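Local coordinates for inactive poly [ADP-ribose] polymerase RCD1 (Arabidopsis thaliana, PDB 5NGO), which is a catalytically inactive poly(ADP-ribose) polymerase relative from a plant, also called RADICAL-INDUCED CELL DEATH1, bound by a downy mildew effector that suppresses immunity, at residues D10-M15 and F178-K183; N152-I157 and K161-W166. One frame throughout, in Å; residues are numbered along the deposited sequence.

Contact 1 (D10-M15 and F178-K183); sequences DAVKKM and FVVRFK
V12 and F178 bring the helix at 10-15 and the 178-183 segment nearest each other, 7.9 Å between their CA atoms, a spacing bridged by side chains with no hydrogen bond across. V12 does all the touching from the helix, and its two methyls divide the work. CG2 sits almost exactly above the middle of the F178 ring, 3.6 Å from the centroid of that ring and 8° from its normal, a clean CH-pi contact over one face. Its distances to the six ring carbons are nearly equal. This part of the fold is the mixed beta sheet of the PARP-type domain, with helix 9-19 lying against one face; F178 and V180, two residues apart on strand 174-182, both point to that helix while V179 between them points away. The other methyl of V12, CG1, stands anti to the backbone N (chi1 174°) and comes to 3.8 Å from V180 CG2, the two side chains running past one another from opposite directions. V31 on strand 28-33 and W66 on strand 62-68 also pack against V12, and W66 touches V180 as well.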
loop_
_atom_site.group_PDB
_atom_site.type_symbol
_atom_site.label_atom_id
_atom_site.label_comp_id
_atom_site.label_asym_id
_atom_site.label_seq_id
_atom_site.Cartn_x
_atom_site.Cartn_y
_atom_site.Cartn_z
ATOM N N ASP A 10 5.636 -16.783 4.039
ATOM C CA ASP A 10 6.610 -16.685 5.148
ATOM C C ASP A 10 7.424 -15.390 5.143
ATOM O O ASP A 10 7.650 -14.807 6.202
ATOM C CB ASP A 10 7.576 -17.879 5.173
ATOM C CG ASP A 10 6.954 -19.113 5.785
ATOM O OD1 ASP A 10 6.407 -19.016 6.914
ATOM O OD2 ASP A 10 7.009 -20.194 5.147
ATOM N N ALA A 11 7.865 -14.954 3.968
ATOM C CA ALA A 11 8.617 -13.703 3.856
ATOM C C ALA A 11 7.765 -12.487 4.239
ATOM O O ALA A 11 8.265 -11.554 4.864
ATOM C CB ALA A 11 9.180 -13.542 2.455
ATOM N N VAL A 12 6.480 -12.522 3.877
ATOM C CA VAL A 12 5.549 -11.441 4.176
ATOM C C VAL A 12 5.359 -11.386 5.681
ATOM O O VAL A 12 5.430 -10.309 6.270
ATOM C CB VAL A 12 4.166 -11.646 3.498
ATOM C CG1 VAL A 12 3.153 -10.593 3.931
ATOM C CG2 VAL A 12 4.250 -11.686 2.012
ATOM N N LYS A 13 5.122 -12.560 6.283
ATOM C CA LYS A 13 5.003 -12.706 7.736
ATOM C C LYS A 13 6.211 -12.118 8.457
ATOM O O LYS A 13 6.055 -11.341 9.402
ATOM C CB LYS A 13 4.835 -14.176 8.148
ATOM C CG LYS A 13 4.486 -14.334 9.634
ATOM C CD LYS A 13 3.920 -15.694 9.984
ATOM C CE LYS A 13 4.895 -16.811 9.673
ATOM N NZ LYS A 13 4.350 -18.120 10.118
ATOM N N LYS A 14 7.401 -12.479 7.981
ATOM C CA LYS A 14 8.652 -11.973 8.539
ATOM C C LYS A 14 8.803 -10.457 8.389
ATOM O O LYS A 14 9.177 -9.785 9.346
ATOM C CB LYS A 14 9.853 -12.699 7.920
ATOM C CG LYS A 14 10.158 -13.994 8.665
ATOM C CD LYS A 14 10.613 -15.184 7.805
ATOM C CE LYS A 14 10.177 -16.501 8.451
ATOM N NZ LYS A 14 11.147 -17.614 8.249
ATOM N N MET A 15 8.512 -9.933 7.203
ATOM C CA MET A 15 8.451 -8.475 6.977
ATOM C C MET A 15 7.557 -7.764 7.994
ATOM O O MET A 15 7.928 -6.720 8.525
ATOM C CB MET A 15 7.936 -8.150 5.568
ATOM C CG MET A 15 9.013 -7.728 4.572
ATOM S SD MET A 15 8.267 -7.036 3.076
ATOM C CE MET A 15 7.778 -8.522 2.221
ATOM N N PHE A 178 -1.357 -9.361 -0.687
ATOM C CA PHE A 178 -1.380 -10.186 0.521
ATOM C C PHE A 178 -2.189 -9.505 1.624
ATOM O O PHE A 178 -2.169 -8.292 1.721
ATOM C CB PHE A 178 0.006 -10.425 1.043
ATOM C CG PHE A 178 0.913 -11.215 0.131
ATOM C CD1 PHE A 178 1.685 -10.581 -0.808
ATOM C CD2 PHE A 178 1.104 -12.568 0.344
ATOM C CE1 PHE A 178 2.562 -11.325 -1.631
ATOM C CE2 PHE A 178 1.958 -13.309 -0.436
ATOM C CZ PHE A 178 2.722 -12.703 -1.427
ATOM N N VAL A 179 -2.913 -10.299 2.408
ATOM C CA VAL A 179 -3.598 -9.827 3.599
ATOM C C VAL A 179 -2.952 -10.454 4.829
ATOM O O VAL A 179 -2.822 -11.683 4.909
ATOM C CB VAL A 179 -5.096 -10.195 3.606
ATOM C CG1 VAL A 179 -5.768 -9.661 4.856
ATOM C CG2 VAL A 179 -5.783 -9.624 2.368
ATOM N N VAL A 180 -2.566 -9.610 5.789
ATOM C CA VAL A 180 -2.003 -10.058 7.052
ATOM C C VAL A 180 -3.042 -9.792 8.129
ATOM O O VAL A 180 -3.447 -8.639 8.319
ATOM C CB VAL A 180 -0.693 -9.298 7.383
ATOM C CG1 VAL A 180 -0.181 -9.696 8.771
ATOM C CG2 VAL A 180 0.370 -9.595 6.339
ATOM N N ARG A 181 -3.474 -10.860 8.807
ATOM C CA ARG A 181 -4.385 -10.766 9.944
ATOM C C ARG A 181 -3.578 -10.775 11.227
ATOM O O ARG A 181 -2.744 -11.654 11.422
ATOM C CB ARG A 181 -5.352 -11.946 9.960
ATOM C CG ARG A 181 -6.295 -11.961 8.784
ATOM C CD ARG A 181 -7.252 -13.139 8.822
ATOM N NE ARG A 181 -7.961 -13.210 7.547
ATOM C CZ ARG A 181 -8.987 -13.998 7.279
ATOM N NH1 ARG A 181 -9.521 -14.776 8.212
ATOM N NH2 ARG A 181 -9.521 -13.964 6.062
ATOM N N PHE A 182 -3.853 -9.816 12.112
ATOM C CA PHE A 182 -3.080 -9.664 13.341
ATOM C C PHE A 182 -3.874 -9.056 14.514
ATOM O O PHE A 182 -5.026 -8.647 14.355
ATOM C CB PHE A 182 -1.819 -8.842 13.052
ATOM C CG PHE A 182 -2.088 -7.393 12.743
ATOM C CD1 PHE A 182 -2.520 -7.001 11.484
ATOM C CD2 PHE A 182 -1.889 -6.414 13.707
ATOM C CE1 PHE A 182 -2.765 -5.678 11.189
ATOM C CE2 PHE A 182 -2.126 -5.075 13.418
ATOM C CZ PHE A 182 -2.566 -4.709 12.151
ATOM N N LYS A 183 -3.235 -9.031 15.685
ATOM C CA LYS A 183 -3.762 -8.329 16.868
ATOM C C LYS A 183 -2.710 -7.432 17.521
ATOM O O LYS A 183 -1.528 -7.647 17.340
ATOM C CB LYS A 183 -4.262 -9.306 17.916
ATOM C CG LYS A 183 -5.338 -10.252 17.440
ATOM C CD LYS A 183 -5.907 -11.087 18.575
ATOM C CE LYS A 183 -7.420 -11.216 18.417
ATOM N NZ LYS A 183 -8.026 -12.228 19.310
#

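Contact 2 (N152-I157 and K161-W166); sequences NGVDDI and KNYIVW
Segments 152-157 and 161-166 form a short antiparallel beta hairpin within the PARP catalytic-domain fold, zipped by backbone bonds and closed at its loop end by an aspartate. G153 and I164 are the hydrogen-bonded pair: G153 N gives to I164 O at 2.9 Å, in the carbonyl plane, while the return bond from I164 N meets G153 O from above its carbonyl plane. V154 and Y163 follow as a non-hydrogen-bonded pair, their side chains side by side on one face, with V154 CG2 3.9 Å from Y163 CD1. D155 N then reaches N162 O, a longer bond of 3.3 Å.

The D155 carboxylate turns back across the hairpin because its CG stands between its own backbone N and carbonyl carbon (chi1 63°). K161 N meets the syn lone pair of D155 OD1 at 3.1 Å; N162 N adds a weak bond to the same oxygen. D155 OD2 receives N162 ND2 at 2.7 Å. The N162 amide plane stands 84° to the carboxylate plane, and its N-H comes to OD2 from above the carboxylate. Three N-H groups thus hold the two oxygens, which probably limits the carboxylate's rotation. At the far end, N152 OD1 is held mainly by N169 ND2, outside the two segments, and accepts in addition a weak bond from W166 N at 3.4 Å. V165 CG1 lies beside the same oxygen.

Strand 153-154 continues the sheet to strand 134-135, through backbone bonds of N152 and V154 to E134, while strand 162-165 pairs with strand 98-102 on its other side.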
loop_
_atom_site.group_PDB
_atom_site.type_symbol
_atom_site.label_atom_id
_atom_site.label_comp_id
_atom_site.label_asym_id
_atom_site.label_seq_id
_atom_site.Cartn_x
_atom_site.Cartn_y
_atom_site.Cartn_z
ATOM N N ASN A 152 4.524 9.211 -8.453
ATOM C CA ASN A 152 3.849 9.219 -7.138
ATOM C C ASN A 152 4.772 9.861 -6.086
ATOM O O ASN A 152 5.952 10.098 -6.353
ATOM C CB ASN A 152 3.422 7.792 -6.759
ATOM C CG ASN A 152 2.314 7.254 -7.689
ATOM O OD1 ASN A 152 1.296 7.892 -7.902
ATOM N ND2 ASN A 152 2.534 6.073 -8.249
ATOM N N GLY A 153 4.225 10.167 -4.909
ATOM C CA GLY A 153 4.917 10.997 -3.911
ATOM C C GLY A 153 5.473 10.231 -2.724
ATOM O O GLY A 153 4.978 9.152 -2.387
ATOM N N VAL A 154 6.538 10.761 -2.101
ATOM C CA VAL A 154 7.145 10.197 -0.904
ATOM C C VAL A 154 7.590 11.262 0.096
ATOM O O VAL A 154 7.915 12.377 -0.312
ATOM C CB VAL A 154 8.339 9.309 -1.291
ATOM C CG1 VAL A 154 9.467 10.064 -2.034
ATOM C CG2 VAL A 154 8.858 8.494 -0.102
ATOM N N ASP A 155 7.590 10.926 1.384
ATOM C CA ASP A 155 7.945 11.903 2.441
ATOM C C ASP A 155 9.457 12.095 2.673
ATOM O O ASP A 155 9.887 13.170 3.067
ATOM C CB ASP A 155 7.228 11.588 3.760
ATOM C CG ASP A 155 7.612 10.239 4.370
ATOM O OD1 ASP A 155 8.340 9.427 3.751
ATOM O OD2 ASP A 155 7.140 9.976 5.497
ATOM N N ASP A 156 10.238 11.048 2.446
ATOM C CA ASP A 156 11.694 11.075 2.609
ATOM C C ASP A 156 12.290 10.143 1.563
ATOM O O ASP A 156 11.872 9.000 1.448
ATOM C CB ASP A 156 12.056 10.579 4.017
ATOM C CG ASP A 156 13.518 10.773 4.361
ATOM O OD1 ASP A 156 13.871 11.878 4.801
ATOM O OD2 ASP A 156 14.310 9.810 4.231
ATOM N N ILE A 157 13.250 10.629 0.786
ATOM C CA ILE A 157 13.830 9.844 -0.331
ATOM C C ILE A 157 14.723 8.695 0.152
ATOM O O ILE A 157 14.715 7.613 -0.443
ATOM C CB ILE A 157 14.616 10.776 -1.309
ATOM C CG1 ILE A 157 15.879 11.329 -0.596
ATOM C CG2 ILE A 157 13.660 11.814 -1.871
ATOM C CD1 ILE A 157 16.233 12.789 -0.839
ATOM N N LYS A 161 8.981 6.599 4.746
ATOM C CA LYS A 161 7.969 6.106 5.663
ATOM C C LYS A 161 6.570 6.070 5.057
ATOM O O LYS A 161 5.806 5.165 5.389
ATOM C CB LYS A 161 7.958 6.947 6.945
ATOM C CG LYS A 161 9.140 6.655 7.846
ATOM C CD LYS A 161 8.809 6.987 9.316
ATOM C CE LYS A 161 10.033 6.905 10.204
ATOM N NZ LYS A 161 11.059 7.934 9.915
ATOM N N ASN A 162 6.239 7.022 4.186
ATOM C CA ASN A 162 4.908 7.135 3.612
ATOM C C ASN A 162 5.019 7.355 2.112
ATOM O O ASN A 162 5.813 8.173 1.661
ATOM C CB ASN A 162 4.138 8.304 4.229
ATOM C CG ASN A 162 4.007 8.191 5.724
ATOM O OD1 ASN A 162 2.968 7.753 6.228
ATOM N ND2 ASN A 162 5.064 8.570 6.449
ATOM N N TYR A 163 4.184 6.626 1.368
ATOM C CA TYR A 163 3.988 6.877 -0.048
ATOM C C TYR A 163 2.589 7.426 -0.251
ATOM O O TYR A 163 1.659 7.041 0.468
ATOM C CB TYR A 163 4.107 5.592 -0.838
ATOM C CG TYR A 163 5.417 4.847 -0.699
ATOM C CD1 TYR A 163 6.619 5.443 -1.002
ATOM C CD2 TYR A 163 5.431 3.514 -0.305
ATOM C CE1 TYR A 163 7.827 4.764 -0.820
ATOM C CE2 TYR A 163 6.599 2.814 -0.174
ATOM C CZ TYR A 163 7.809 3.443 -0.450
ATOM O OH TYR A 163 8.965 2.720 -0.351
ATOM N N ILE A 164 2.460 8.353 -1.198
ATOM C CA ILE A 164 1.160 8.883 -1.606
ATOM C C ILE A 164 1.021 8.509 -3.066
ATOM O O ILE A 164 1.849 8.902 -3.883
ATOM C CB ILE A 164 1.094 10.423 -1.493
ATOM C CG1 ILE A 164 1.429 10.902 -0.081
ATOM C CG2 ILE A 164 -0.282 10.933 -1.904
ATOM C CD1 ILE A 164 0.335 10.666 0.931
ATOM N N VAL A 165 -0.004 7.723 -3.387
ATOM C CA VAL A 165 -0.350 7.428 -4.774
ATOM C C VAL A 165 -1.556 8.294 -5.113
ATOM O O VAL A 165 -2.587 8.234 -4.420
ATOM C CB VAL A 165 -0.664 5.941 -4.970
ATOM C CG1 VAL A 165 -1.199 5.676 -6.362
ATOM C CG2 VAL A 165 0.573 5.111 -4.691
ATOM N N TRP A 166 -1.427 9.101 -6.172
ATOM C CA TRP A 166 -2.499 10.065 -6.547
ATOM C C TRP A 166 -3.740 9.323 -7.038
ATOM O O TRP A 166 -3.638 8.219 -7.563
ATOM C CB TRP A 166 -2.022 11.050 -7.615
ATOM C CG TRP A 166 -0.730 11.692 -7.250
ATOM C CD1 TRP A 166 0.483 11.533 -7.875
ATOM C CD2 TRP A 166 -0.492 12.534 -6.118
ATOM N NE1 TRP A 166 1.443 12.252 -7.219
ATOM C CE2 TRP A 166 0.874 12.869 -6.133
ATOM C CE3 TRP A 166 -1.308 13.041 -5.099
ATOM C CZ2 TRP A 166 1.445 13.709 -5.173
ATOM C CZ3 TRP A 166 -0.750 13.868 -4.144
ATOM C CH2 TRP A 166 0.620 14.200 -4.186
#

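Both contacts involve the same mixed sheet, on opposite sides of the chain's centre: their own centres lie 22 Å apart, and their nearest atoms, about 10 Å apart, do not touch. Contact 1 joins the N-terminal helix to strand 174-182, next to the edge strand 28-33; contact 2 pairs two strands toward the other edge. Along the chain, contact 2 falls inside the 162 residues that separate the two segments of contact 1, and strand 162-165 is followed directly by strand 174-182. The two also differ in kind, apolar side chains between helix and sheet in one and strand pairing with a polar fringe at its loop end in the other.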